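Long-range contacts in type I site-specific restriction-modification system, R (Restriction) subunit (Vibrio vulnificus, PDB 3H1T), which probably cuts DNA and drives its ATP-dependent translocation as the R subunit, here an N-terminal fragment, of a type I restriction enzyme: residues Arg70-Arg75 / Gly365-Phe370; Ala76-Lys81 / Val91-Glu96; Thr83-Ile88 / Ser169-Val174. One frame throughout, in Å; residues are numbered along the deposited sequence.

Contact 1. Residues Arg70-Arg75 / Gly365-Phe370; sequences RGEQKR and GIDDGF
The edge of the Arg70 guanidinium faces the backbone of Gly369, whose carbonyl carbon lies in its plane. NH2 of Arg70 comes to 2.6 Å from O of Gly369, but the angle is poor for a hydrogen bond; NE of Arg70 bonds instead to the Gly59 carbonyl, and NH1 pairs with Glu545. The Phe370 ring carries the carbonyl O of Asp368 over one face, displaced toward the rim. The carboxylates of Glu72 and Asp367 are turned 72° from each other, their OE2 and OD2 3.6 Å apart. Lys74 would offset the repulsion between these acids: its NZ bonds to Glu72 OE2 at 2.8 Å, from above the carboxylate plane, and to Asp368 OD1 at 3.2 Å, almost in line with the C-O bond. A third salt bridge, to Asp367 OD2, is modelled very short. The lysine chain is extended until chi4 (95°) bends NZ into this cluster. OD2 of Asp368 is held by the hydroxyls of Tyr181 and Tyr360. Gly369 closes helix 362-368 in a Schellman motif. The loop between strands 67-70 and 75-81 meets this helix end, which leads from the seven-stranded parallel sheet toward strand 374-381 of the next sheet.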
loop_
_atom_site.group_PDB
_atom_site.type_symbol
_atom_site.label_atom_id
_atom_site.label_comp_id
_atom_site.label_asym_id
_atom_site.label_seq_id
_atom_site.Cartn_x
_atom_site.Cartn_y
_atom_site.Cartn_z
ATOM N N ARG A 70 -0.378 14.933 13.817
ATOM C CA ARG A 70 -0.642 14.852 12.388
ATOM C C ARG A 70 -0.758 16.312 11.956
ATOM O O ARG A 70 -1.273 17.132 12.705
ATOM C CB ARG A 70 -1.985 14.143 12.121
ATOM C CG ARG A 70 -2.197 12.822 12.831
ATOM C CD ARG A 70 -3.439 12.119 12.313
ATOM N NE ARG A 70 -3.136 11.246 11.184
ATOM C CZ ARG A 70 -3.037 9.925 11.268
ATOM N NH1 ARG A 70 -3.221 9.317 12.428
ATOM N NH2 ARG A 70 -2.754 9.214 10.190
ATOM N N GLY A 71 -0.237 16.674 10.795
ATOM C CA GLY A 71 -0.426 18.030 10.318
ATOM C C GLY A 71 -1.265 17.702 9.114
ATOM O O GLY A 71 -2.316 17.093 9.268
ATOM N N GLU A 72 -0.884 18.219 7.958
ATOM C CA GLU A 72 -1.510 17.854 6.693
ATOM C C GLU A 72 -3.056 17.870 6.602
ATOM O O GLU A 72 -3.670 18.851 6.971
ATOM C CB GLU A 72 -0.991 16.438 6.375
ATOM C CG GLU A 72 -0.984 16.015 4.893
ATOM C CD GLU A 72 0.173 16.586 4.083
ATOM O OE1 GLU A 72 1.220 16.951 4.666
ATOM O OE2 GLU A 72 0.012 16.648 2.844
ATOM N N GLN A 73 -3.620 16.775 6.061
ATOM C CA GLN A 73 -5.068 16.587 5.822
ATOM C C GLN A 73 -5.430 17.227 4.483
ATOM O O GLN A 73 -5.906 18.344 4.446
ATOM C CB GLN A 73 -5.900 17.188 6.950
ATOM C CG GLN A 73 -6.323 16.221 8.044
ATOM C CD GLN A 73 -7.526 15.411 7.636
ATOM O OE1 GLN A 73 -8.537 15.353 8.346
ATOM N NE2 GLN A 73 -7.432 14.786 6.480
ATOM N N LYS A 74 -5.182 16.515 3.382
ATOM C CA LYS A 74 -5.441 17.050 2.043
ATOM C C LYS A 74 -6.923 17.194 1.724
ATOM O O LYS A 74 -7.720 16.291 1.996
ATOM C CB LYS A 74 -4.740 16.175 1.006
ATOM C CG LYS A 74 -3.221 16.196 1.133
ATOM C CD LYS A 74 -2.575 15.218 0.171
ATOM C CE LYS A 74 -1.065 15.429 0.069
ATOM N NZ LYS A 74 -0.268 14.540 0.969
ATOM N N ARG A 75 -7.277 18.316 1.098
ATOM C CA ARG A 75 -8.669 18.639 0.810
ATOM C C ARG A 75 -8.787 19.431 -0.495
ATOM O O ARG A 75 -7.976 20.318 -0.774
ATOM C CB ARG A 75 -9.159 19.469 2.000
ATOM C CG ARG A 75 -10.631 19.696 2.218
ATOM C CD ARG A 75 -10.748 20.656 3.394
ATOM N NE ARG A 75 -9.547 20.632 4.244
ATOM C CZ ARG A 75 -9.360 19.822 5.292
ATOM N NH1 ARG A 75 -10.299 18.951 5.648
ATOM N NH2 ARG A 75 -8.233 19.887 5.996
ATOM N N GLY A 365 2.091 7.029 1.052
ATOM C CA GLY A 365 1.354 6.544 2.199
ATOM C C GLY A 365 1.707 7.307 3.466
ATOM O O GLY A 365 0.814 7.730 4.211
ATOM N N ILE A 366 2.992 7.506 3.729
ATOM C CA ILE A 366 3.379 8.248 4.923
ATOM C C ILE A 366 2.874 9.679 4.823
ATOM O O ILE A 366 2.354 10.230 5.785
ATOM C CB ILE A 366 4.920 8.342 5.131
ATOM C CG1 ILE A 366 5.532 6.954 5.319
ATOM C CG2 ILE A 366 5.213 9.167 6.383
ATOM C CD1 ILE A 366 7.041 6.980 5.320
ATOM N N ASP A 367 3.019 10.281 3.650
ATOM C CA ASP A 367 2.560 11.644 3.492
ATOM C C ASP A 367 1.052 11.793 3.639
ATOM O O ASP A 367 0.577 12.851 4.029
ATOM C CB ASP A 367 2.982 12.229 2.149
ATOM C CG ASP A 367 2.857 13.737 2.133
ATOM O OD1 ASP A 367 3.427 14.360 3.053
ATOM O OD2 ASP A 367 2.200 14.299 1.229
ATOM N N ASP A 368 0.301 10.740 3.339
ATOM C CA ASP A 368 -1.148 10.820 3.444
ATOM C C ASP A 368 -1.646 10.448 4.836
ATOM O O ASP A 368 -2.841 10.539 5.116
ATOM C CB ASP A 368 -1.807 9.901 2.410
ATOM C CG ASP A 368 -1.613 10.379 0.976
ATOM O OD1 ASP A 368 -1.154 11.517 0.758
ATOM O OD2 ASP A 368 -1.948 9.606 0.063
ATOM N N GLY A 369 -0.727 10.018 5.694
ATOM C CA GLY A 369 -1.103 9.626 7.036
ATOM C C GLY A 369 -1.689 8.223 7.094
ATOM O O GLY A 369 -2.379 7.869 8.044
ATOM N N PHE A 370 -1.407 7.417 6.075
ATOM C CA PHE A 370 -1.927 6.057 6.000
ATOM C C PHE A 370 -0.917 4.973 6.330
ATOM O O PHE A 370 -1.283 3.818 6.519
ATOM C CB PHE A 370 -2.503 5.797 4.608
ATOM C CG PHE A 370 -3.788 6.521 4.348
ATOM C CD1 PHE A 370 -4.836 6.462 5.272
ATOM C CD2 PHE A 370 -3.974 7.235 3.163
ATOM C CE1 PHE A 370 -6.053 7.106 5.016
ATOM C CE2 PHE A 370 -5.191 7.884 2.896
ATOM C CZ PHE A 370 -6.227 7.819 3.823
#

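Contact 2. Residues Ala76-Lys81 / Val91-Glu96; sequences ADYLLK and VEAKPE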
loop_
_atom_site.group_PDB
_atom_site.type_symbol
_atom_site.label_atom_id
_atom_site.label_comp_id
_atom_site.label_asym_id
_atom_site.label_seq_id
_atom_site.Cartn_x
_atom_site.Cartn_y
_atom_site.Cartn_z
ATOM N N ALA A 76 -9.784 19.091 -1.299
ATOM C CA ALA A 76 -10.023 19.795 -2.547
ATOM C C ALA A 76 -11.321 20.594 -2.385
ATOM O O ALA A 76 -12.274 20.098 -1.790
ATOM C CB ALA A 76 -10.151 18.801 -3.704
ATOM N N ASP A 77 -11.357 21.822 -2.892
ATOM C CA ASP A 77 -12.560 22.641 -2.764
ATOM C C ASP A 77 -13.802 21.894 -3.238
ATOM O O ASP A 77 -14.799 21.839 -2.524
ATOM C CB ASP A 77 -12.410 23.954 -3.525
ATOM C CG ASP A 77 -11.346 24.840 -2.933
ATOM O OD1 ASP A 77 -11.162 24.786 -1.701
ATOM O OD2 ASP A 77 -10.704 25.599 -3.683
ATOM N N TYR A 78 -13.744 21.320 -4.436
ATOM C CA TYR A 78 -14.859 20.561 -4.968
ATOM C C TYR A 78 -14.368 19.345 -5.715
ATOM O O TYR A 78 -13.334 19.375 -6.369
ATOM C CB TYR A 78 -15.712 21.367 -5.944
ATOM C CG TYR A 78 -16.394 22.598 -5.399
ATOM C CD1 TYR A 78 -15.739 23.831 -5.379
ATOM C CD2 TYR A 78 -17.727 22.553 -5.012
ATOM C CE1 TYR A 78 -16.397 24.987 -4.999
ATOM C CE2 TYR A 78 -18.396 23.710 -4.634
ATOM C CZ TYR A 78 -17.718 24.929 -4.637
ATOM O OH TYR A 78 -18.348 26.113 -4.327
ATOM N N LEU A 79 -15.140 18.273 -5.616
ATOM C CA LEU A 79 -14.842 17.042 -6.299
ATOM C C LEU A 79 -16.123 16.822 -7.083
ATOM O O LEU A 79 -17.214 16.874 -6.519
ATOM C CB LEU A 79 -14.602 15.922 -5.287
ATOM C CG LEU A 79 -13.875 14.611 -5.637
ATOM C CD1 LEU A 79 -14.844 13.460 -5.520
ATOM C CD2 LEU A 79 -13.257 14.670 -7.021
ATOM N N LEU A 80 -16.009 16.603 -8.386
ATOM C CA LEU A 80 -17.191 16.395 -9.205
ATOM C C LEU A 80 -17.274 14.922 -9.529
ATOM O O LEU A 80 -16.407 14.390 -10.202
ATOM C CB LEU A 80 -17.095 17.227 -10.478
ATOM C CG LEU A 80 -16.851 18.716 -10.223
ATOM C CD1 LEU A 80 -16.824 19.434 -11.549
ATOM C CD2 LEU A 80 -17.931 19.312 -9.347
ATOM N N LYS A 81 -18.311 14.256 -9.035
ATOM C CA LYS A 81 -18.466 12.832 -9.281
ATOM C C LYS A 81 -19.495 12.579 -10.363
ATOM O O LYS A 81 -20.614 13.088 -10.297
ATOM C CB LYS A 81 -18.857 12.100 -7.980
ATOM C CG LYS A 81 -17.857 12.311 -6.843
ATOM C CD LYS A 81 -17.879 11.201 -5.801
ATOM C CE LYS A 81 -19.091 11.248 -4.904
ATOM N NZ LYS A 81 -18.801 10.530 -3.633
ATOM N N VAL A 91 -12.132 20.985 -8.672
ATOM C CA VAL A 91 -12.140 22.434 -8.791
ATOM C C VAL A 91 -11.405 23.175 -7.677
ATOM O O VAL A 91 -11.535 22.848 -6.501
ATOM C CB VAL A 91 -13.601 22.978 -8.795
ATOM C CG1 VAL A 91 -13.608 24.487 -9.064
ATOM C CG2 VAL A 91 -14.414 22.247 -9.841
ATOM N N GLU A 92 -10.640 24.187 -8.050
ATOM C CA GLU A 92 -9.946 25.009 -7.074
ATOM C C GLU A 92 -10.654 26.363 -7.140
ATOM O O GLU A 92 -10.679 27.002 -8.189
ATOM C CB GLU A 92 -8.462 25.165 -7.435
ATOM C CG GLU A 92 -7.454 24.653 -6.399
ATOM C CD GLU A 92 -7.592 25.284 -5.014
ATOM O OE1 GLU A 92 -7.355 26.503 -4.868
ATOM O OE2 GLU A 92 -7.936 24.543 -4.067
ATOM N N ALA A 93 -11.244 26.797 -6.038
ATOM C CA ALA A 93 -11.940 28.073 -6.047
ATOM C C ALA A 93 -11.065 29.119 -5.392
ATOM O O ALA A 93 -10.180 28.796 -4.602
ATOM C CB ALA A 93 -13.279 27.955 -5.309
ATOM N N LYS A 94 -11.286 30.372 -5.751
ATOM C CA LYS A 94 -10.528 31.466 -5.193
ATOM C C LYS A 94 -11.501 32.623 -5.060
ATOM O O LYS A 94 -12.561 32.619 -5.682
ATOM C CB LYS A 94 -9.363 31.841 -6.115
ATOM C CG LYS A 94 -8.179 30.880 -6.027
ATOM C CD LYS A 94 -7.448 31.009 -4.683
ATOM C CE LYS A 94 -6.508 29.826 -4.386
ATOM N NZ LYS A 94 -5.368 29.671 -5.334
ATOM N N PRO A 95 -11.177 33.622 -4.228
ATOM C CA PRO A 95 -12.092 34.763 -4.083
ATOM C C PRO A 95 -12.315 35.501 -5.415
ATOM O O PRO A 95 -11.406 35.567 -6.241
ATOM C CB PRO A 95 -11.389 35.632 -3.038
ATOM C CG PRO A 95 -9.936 35.279 -3.231
ATOM C CD PRO A 95 -9.972 33.790 -3.400
ATOM N N GLU A 96 -13.508 36.058 -5.634
ATOM C CA GLU A 96 -13.792 36.756 -6.896
ATOM C C GLU A 96 -12.784 37.813 -7.334
ATOM O O GLU A 96 -12.559 37.997 -8.527
ATOM C CB GLU A 96 -15.195 37.378 -6.889
ATOM C CG GLU A 96 -15.612 38.050 -5.601
ATOM C CD GLU A 96 -16.450 39.297 -5.846
ATOM O OE1 GLU A 96 -17.262 39.304 -6.803
ATOM O OE2 GLU A 96 -16.299 40.270 -5.075
HETATM O O HOH W 1 -9.372 22.354 -4.731
HETATM O O HOH W 2 -7.840 23.904 -1.656
#
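This is an antiparallel beta-hairpin contact in the N-terminal domain, joining neighbouring strands 75-81 and 86-93 of a mixed sheet. Asp77, with Glu92 and Ala93 at the end of the next strand and Lys94 just beyond it, matches the signature of the PD-(D/E)XK nuclease fold, so the pair of strands probably carries the DNA-cleaving site. Tyr78 and Val91 form a hydrogen-bonded pair: Val91 N gives a bond of 3.1 Å to Tyr78 O, while the return bond from Tyr78 N to Val91 O is weak. On the face these two share, Tyr78 CB touches Val91 CB at 3.9 Å. The CD1 methyl of Leu80 meets CG2 of Val91. The Tyr78 ring presents its edge to Ala93 CB; its hydroxyl reaches Thr35 OG1 on helix 26-40, which covers this side.

At Asp77 the chain turns a corner. Its chi1 of -66° puts CG anti to the carbonyl carbon, and the carboxylate it carries reaches the second strand, where OD2 accepts the amide N-H of Ala93 at 2.7 Å, on its anti side and 20° out of plane. The same OD2 lies 3.0 Å from Glu92 OE2, an acceptor-acceptor approach with planes 39° apart; in nucleases of this fold the corresponding acids commonly share a divalent metal. Lys94 NZ makes a long salt bridge with Glu92 OE1. One water ties the corner together, accepting from Asp77 N and donating to Val91 O and, at 2.7 Å, to Glu92 OE2.

Contact 3. Residues Thr83-Ile88 / Ser169-Val174; sequences TRDFPI and SPYHHV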
loop_
_atom_site.group_PDB
_atom_site.type_symbol
_atom_site.label_atom_id
_atom_site.label_comp_id
_atom_site.label_asym_id
_atom_site.label_seq_id
_atom_site.Cartn_x
_atom_site.Cartn_y
_atom_site.Cartn_z
ATOM N N THR A 83 -20.604 9.669 -11.043
ATOM C CA THR A 83 -21.417 8.700 -10.345
ATOM C C THR A 83 -20.926 8.705 -8.899
ATOM O O THR A 83 -19.923 9.357 -8.582
ATOM C CB THR A 83 -21.265 7.325 -11.020
ATOM O OG1 THR A 83 -22.387 7.111 -11.881
ATOM C CG2 THR A 83 -21.184 6.218 -10.030
ATOM N N ARG A 84 -21.654 8.030 -8.018
ATOM C CA ARG A 84 -21.298 7.982 -6.612
ATOM C C ARG A 84 -19.919 7.374 -6.471
ATOM O O ARG A 84 -19.070 7.918 -5.771
ATOM C CB ARG A 84 -22.317 7.159 -5.809
ATOM C CG ARG A 84 -22.143 7.298 -4.294
ATOM C CD ARG A 84 -22.005 5.956 -3.599
ATOM N NE ARG A 84 -23.285 5.288 -3.358
ATOM C CZ ARG A 84 -23.387 3.980 -3.146
ATOM N NH1 ARG A 84 -22.294 3.237 -3.162
ATOM N NH2 ARG A 84 -24.563 3.414 -2.903
ATOM N N ASP A 85 -19.700 6.256 -7.157
ATOM C CA ASP A 85 -18.432 5.546 -7.118
ATOM C C ASP A 85 -17.542 5.891 -8.295
ATOM O O ASP A 85 -16.647 5.118 -8.640
ATOM C CB ASP A 85 -18.676 4.034 -7.100
ATOM C CG ASP A 85 -19.361 3.568 -5.835
ATOM O OD1 ASP A 85 -18.995 4.075 -4.756
ATOM O OD2 ASP A 85 -20.251 2.692 -5.909
ATOM N N PHE A 86 -17.783 7.047 -8.909
ATOM C CA PHE A 86 -16.971 7.435 -10.058
ATOM C C PHE A 86 -16.641 8.928 -10.165
ATOM O O PHE A 86 -17.303 9.676 -10.888
ATOM C CB PHE A 86 -17.637 6.932 -11.347
ATOM C CG PHE A 86 -16.717 6.897 -12.542
ATOM C CD1 PHE A 86 -16.534 8.026 -13.338
ATOM C CD2 PHE A 86 -16.047 5.726 -12.885
ATOM C CE1 PHE A 86 -15.704 7.978 -14.451
ATOM C CE2 PHE A 86 -15.218 5.674 -14.000
ATOM C CZ PHE A 86 -15.050 6.799 -14.780
ATOM N N PRO A 87 -15.609 9.381 -9.438
ATOM C CA PRO A 87 -15.179 10.780 -9.469
ATOM C C PRO A 87 -14.649 11.108 -10.872
ATOM O O PRO A 87 -14.139 10.225 -11.563
ATOM C CB PRO A 87 -14.090 10.824 -8.392
ATOM C CG PRO A 87 -13.548 9.440 -8.389
ATOM C CD PRO A 87 -14.797 8.598 -8.493
ATOM N N ILE A 88 -14.764 12.350 -11.315
ATOM C CA ILE A 88 -14.284 12.662 -12.639
ATOM C C ILE A 88 -13.562 14.001 -12.811
ATOM O O ILE A 88 -12.779 14.150 -13.737
ATOM C CB ILE A 88 -15.452 12.548 -13.672
ATOM C CG1 ILE A 88 -14.887 12.578 -15.106
ATOM C CG2 ILE A 88 -16.465 13.659 -13.426
ATOM C CD1 ILE A 88 -15.833 12.027 -16.164
ATOM N N SER A 169 -20.016 0.014 -12.917
ATOM C CA SER A 169 -20.531 -0.977 -11.969
ATOM C C SER A 169 -20.155 -0.541 -10.552
ATOM O O SER A 169 -18.988 -0.324 -10.265
ATOM C CB SER A 169 -19.929 -2.349 -12.310
ATOM O OG SER A 169 -20.336 -3.356 -11.401
ATOM N N PRO A 170 -21.147 -0.410 -9.652
ATOM C CA PRO A 170 -20.977 0.007 -8.253
ATOM C C PRO A 170 -20.019 -0.814 -7.402
ATOM O O PRO A 170 -19.866 -2.019 -7.609
ATOM C CB PRO A 170 -22.416 -0.029 -7.703
ATOM C CG PRO A 170 -23.262 0.248 -8.928
ATOM C CD PRO A 170 -22.574 -0.652 -9.942
ATOM N N TYR A 171 -19.346 -0.147 -6.468
ATOM C CA TYR A 171 -18.460 -0.829 -5.547
ATOM C C TYR A 171 -19.415 -1.545 -4.620
ATOM O O TYR A 171 -20.640 -1.388 -4.702
ATOM C CB TYR A 171 -17.634 0.145 -4.673
ATOM C CG TYR A 171 -16.558 0.934 -5.357
ATOM C CD1 TYR A 171 -15.891 0.435 -6.474
ATOM C CD2 TYR A 171 -16.179 2.168 -4.862
ATOM C CE1 TYR A 171 -14.861 1.159 -7.087
ATOM C CE2 TYR A 171 -15.155 2.902 -5.461
ATOM C CZ TYR A 171 -14.504 2.394 -6.573
ATOM O OH TYR A 171 -13.520 3.140 -7.172
ATOM N N HIS A 172 -18.845 -2.321 -3.716
ATOM C CA HIS A 172 -19.637 -3.001 -2.726
ATOM C C HIS A 172 -19.369 -2.134 -1.495
ATOM O O HIS A 172 -18.224 -2.035 -1.046
ATOM C CB HIS A 172 -19.135 -4.422 -2.545
ATOM C CG HIS A 172 -19.879 -5.179 -1.498
ATOM N ND1 HIS A 172 -19.551 -5.120 -0.161
ATOM C CD2 HIS A 172 -20.981 -5.963 -1.581
ATOM C CE1 HIS A 172 -20.418 -5.831 0.535
ATOM N NE2 HIS A 172 -21.296 -6.353 -0.303
ATOM N N HIS A 173 -20.404 -1.490 -0.949
ATOM C CA HIS A 173 -20.198 -0.584 0.182
ATOM C C HIS A 173 -20.638 -0.913 1.599
ATOM O O HIS A 173 -21.400 -1.843 1.849
ATOM C CB HIS A 173 -20.745 0.802 -0.156
ATOM C CG HIS A 173 -19.814 1.634 -0.976
ATOM N ND1 HIS A 173 -18.552 1.982 -0.546
ATOM C CD2 HIS A 173 -19.975 2.213 -2.188
ATOM C CE1 HIS A 173 -17.976 2.743 -1.460
ATOM N NE2 HIS A 173 -18.818 2.898 -2.465
ATOM N N VAL A 174 -20.126 -0.079 2.508
ATOM C CA VAL A 174 -20.393 -0.135 3.945
ATOM C C VAL A 174 -20.096 -1.479 4.579
ATOM O O VAL A 174 -18.929 -1.874 4.668
ATOM C CB VAL A 174 -21.853 0.219 4.244
ATOM C CG1 VAL A 174 -22.051 0.315 5.749
ATOM C CG2 VAL A 174 -22.207 1.540 3.570
#
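A type I turn from Thr83 to Phe86 closes the beta hairpin of strands 75-81 and 86-93, and Asp85 in this turn meets the irregular loop between helices 164-167 and 181-195. The hairpin belongs to the six-stranded N-terminal sheet; the loop leads into the motor part of the chain, so the contact joins the two. Asp85 has the largest share of it, with its carboxylate gripped by two N-H groups. OD2 takes the backbone N-H of Tyr171 at 3.0 Å, from well above the carboxylate plane. OD1 takes NE2 of His173 at 2.6 Å in a His-carboxylate hydrogen bond: the two side chains meet tip to tip, OD1 lying in the imidazole plane and NE2 arriving on the syn side. The proximity of the carboxylate could favour a protonated imidazole, although His173 is poorly ordered and this half of the contact is less certain.

The side chains of Tyr171 and Asp85 slide past each other in opposite directions. The tyrosine hydroxyl is bonded to Asn188 OD1 on helix 181-195, and the ring also touches Gln217 and Lys221 of helix 211-224. Pro170 adds a looser touch through CA, 3.6 Å from Asp85 OD2. CB of Asp85 lies over one face of the Tyr171 ring, toward its rim, in a CH-pi contact, 4.1 Å from the centroid and 21° off the ring normal.

How the contacts relate
Contacts 2 and 3 share strand 86-93 and lie toward opposite ends of one hairpin, their centres about 21 Å apart; they touch where Leu80 O probably accepts a bond from Ile88 N and Pro87 packs on Leu79. The centre of contact 1 lies about 20 Å from that of contact 2 and about 23 Å from that of contact 3, its segment 70-75 running directly into 76-81. Along the chain, both others are nested within the loop closed by contact 1, whereas contacts 2 and 3 interleave. Contact 2 is internal to the probable nuclease domain. Contacts 1 and 3 connect that domain at separate points to the motor region, consistent with a defined placement of cleavage and translocation modules.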